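Local coordinates for protein manganese-dependent inorganic pyrophosphatase (Methanocaldococcus jannaschii, PDB 2EB0) that catalyses the manganese-dependent hydrolysis of diphosphate to two phosphate ions, with two metal ions bound in each subunit, at residues E79-A84 against T95-L100. Residues are numbered along the deposited sequence; the frame is centred on the assembly and turned at random.
Sequences EGKLIA and TTEPIL
Within the parallel beta-sheet of the DHH domain, strand 81-87 begins to pair here with strand 100-103, an outermost strand of the sheet within this chain; the single bridge between 79-84 and 95-100 joins Ala-84 to Leu-100, and Leu-100 continues the pairing by a backbone hydrogen bond to Ile-85. Ahead of that bridge Ile-99 buries the most surface against the other segment. Its CB stands 4.2 Å from Ile-83 O. CG2 lies 3.7 Å from Ile-83 O and also meets Ala-84 CA, while CG1 lies 3.5 Å from Leu-82 O. With chi2 extended at 167°, CD1 reaches farthest, 3.2 Å from Leu-82 O and 3.7 Å from Leu-82 CB, the two side chains crossing at about a right angle. An alanine here would remove CG1, CG2 and CD1, and with them the side-chain contacts with Leu-82 and Ala-84, and would probably leave Leu-82 less well packed. Leu-82 CD1 then meets the methyl of Thr-95, whose OG1 bonds Glu-97 O and Val-91 N of the second subunit. A water donates to Leu-82 O and Glu-97 OE1, bridging backbone and carboxylate; Lys-81 NZ stays 4.0 Å from Glu-97 OE1, too far for a salt bridge, though the charges probably attract. At the bridge, Leu-100 CD2 packs on Ala-84 CB, and Ala-84 CA makes a CA-H...O contact of 3.1 Å with Leu-100 O, bent to 127° at the hydrogen.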
loop_
_atom_site.group_PDB
_atom_site.type_symbol
_atom_site.label_atom_id
_atom_site.label_comp_id
_atom_site.label_asym_id
_atom_site.label_seq_id
_atom_site.Cartn_x
_atom_site.Cartn_y
_atom_site.Cartn_z
ATOM N N GLU B 79 2.758 1.212 -18.967
ATOM C CA GLU B 79 3.909 1.329 -19.850
ATOM C C GLU B 79 5.044 2.146 -19.255
ATOM O O GLU B 79 6.117 2.262 -19.848
ATOM C CB GLU B 79 3.481 1.914 -21.195
ATOM C CG GLU B 79 2.839 0.886 -22.114
ATOM C CD GLU B 79 2.465 1.461 -23.461
ATOM O OE1 GLU B 79 1.395 2.093 -23.559
ATOM O OE2 GLU B 79 3.250 1.292 -24.418
ATOM N N GLY B 80 4.803 2.710 -18.079
ATOM C CA GLY B 80 5.829 3.490 -17.422
ATOM C C GLY B 80 6.556 2.620 -16.419
ATOM O O GLY B 80 6.214 1.459 -16.240
ATOM N N LYS B 81 7.561 3.183 -15.764
ATOM C CA LYS B 81 8.335 2.457 -14.766
ATOM C C LYS B 81 7.990 3.042 -13.391
ATOM O O LYS B 81 8.621 4.002 -12.945
ATOM C CB LYS B 81 9.826 2.625 -15.059
ATOM C CG LYS B 81 10.720 1.512 -14.552
ATOM C CD LYS B 81 11.054 1.657 -13.081
ATOM C CE LYS B 81 12.108 0.631 -12.673
ATOM N NZ LYS B 81 12.466 0.720 -11.231
ATOM N N LEU B 82 6.987 2.455 -12.732
ATOM C CA LEU B 82 6.535 2.910 -11.413
ATOM C C LEU B 82 7.608 2.702 -10.341
ATOM O O LEU B 82 7.931 1.565 -9.991
ATOM C CB LEU B 82 5.266 2.157 -11.007
ATOM C CG LEU B 82 4.083 2.953 -10.444
ATOM C CD1 LEU B 82 3.128 1.996 -9.724
ATOM C CD2 LEU B 82 4.571 4.027 -9.484
ATOM N N ILE B 83 8.144 3.804 -9.819
ATOM C CA ILE B 83 9.185 3.773 -8.790
ATOM C C ILE B 83 8.626 3.804 -7.357
ATOM O O ILE B 83 9.064 3.039 -6.490
ATOM C CB ILE B 83 10.145 4.985 -8.933
ATOM C CG1 ILE B 83 10.822 4.970 -10.306
ATOM C CG2 ILE B 83 11.183 4.978 -7.805
ATOM C CD1 ILE B 83 11.840 3.858 -10.493
ATOM N N ALA B 84 7.669 4.691 -7.100
ATOM C CA ALA B 84 7.114 4.802 -5.753
ATOM C C ALA B 84 5.733 5.430 -5.706
ATOM O O ALA B 84 5.246 5.980 -6.693
ATOM C CB ALA B 84 8.071 5.625 -4.860
ATOM N N THR B 95 0.683 -3.625 -8.001
ATOM C CA THR B 95 1.899 -3.451 -8.782
ATOM C C THR B 95 2.455 -4.805 -9.208
ATOM O O THR B 95 2.139 -5.840 -8.620
ATOM C CB THR B 95 2.992 -2.695 -7.986
ATOM O OG1 THR B 95 3.393 -3.481 -6.857
ATOM C CG2 THR B 95 2.472 -1.329 -7.512
ATOM N N THR B 96 3.292 -4.785 -10.235
ATOM C CA THR B 96 3.874 -6.002 -10.769
ATOM C C THR B 96 5.181 -6.401 -10.093
ATOM O O THR B 96 5.662 -7.517 -10.271
ATOM C CB THR B 96 4.113 -5.850 -12.278
ATOM O OG1 THR B 96 4.896 -6.952 -12.752
ATOM C CG2 THR B 96 4.836 -4.539 -12.568
ATOM N N GLU B 97 5.754 -5.488 -9.320
ATOM C CA GLU B 97 7.000 -5.756 -8.620
ATOM C C GLU B 97 7.038 -4.928 -7.342
ATOM O O GLU B 97 6.306 -3.943 -7.215
ATOM C CB GLU B 97 8.194 -5.369 -9.489
ATOM C CG GLU B 97 8.243 -3.888 -9.806
ATOM C CD GLU B 97 9.648 -3.380 -10.053
ATOM O OE1 GLU B 97 9.795 -2.178 -10.354
ATOM O OE2 GLU B 97 10.605 -4.172 -9.941
ATOM N N PRO B 98 7.892 -5.318 -6.382
ATOM C CA PRO B 98 8.005 -4.581 -5.120
ATOM C C PRO B 98 8.346 -3.132 -5.416
ATOM O O PRO B 98 9.166 -2.839 -6.281
ATOM C CB PRO B 98 9.124 -5.311 -4.391
ATOM C CG PRO B 98 8.905 -6.728 -4.821
ATOM C CD PRO B 98 8.680 -6.562 -6.326
ATOM N N ILE B 99 7.713 -2.232 -4.675
ATOM C CA ILE B 99 7.886 -0.806 -4.883
ATOM C C ILE B 99 7.949 -0.067 -3.562
ATOM O O ILE B 99 7.539 -0.601 -2.535
ATOM C CB ILE B 99 6.685 -0.288 -5.716
ATOM C CG1 ILE B 99 7.063 -0.266 -7.193
ATOM C CG2 ILE B 99 6.190 1.049 -5.197
ATOM C CD1 ILE B 99 5.886 -0.079 -8.112
ATOM N N LEU B 100 8.498 1.145 -3.578
ATOM C CA LEU B 100 8.514 1.951 -2.366
ATOM C C LEU B 100 7.076 2.465 -2.293
ATOM O O LEU B 100 6.584 3.123 -3.220
ATOM C CB LEU B 100 9.464 3.134 -2.486
ATOM C CG LEU B 100 9.230 4.222 -1.427
ATOM C CD1 LEU B 100 9.590 3.718 -0.041
ATOM C CD2 LEU B 100 10.061 5.429 -1.770
HETATM O O HOH W 1 7.510 -0.904 -11.141
#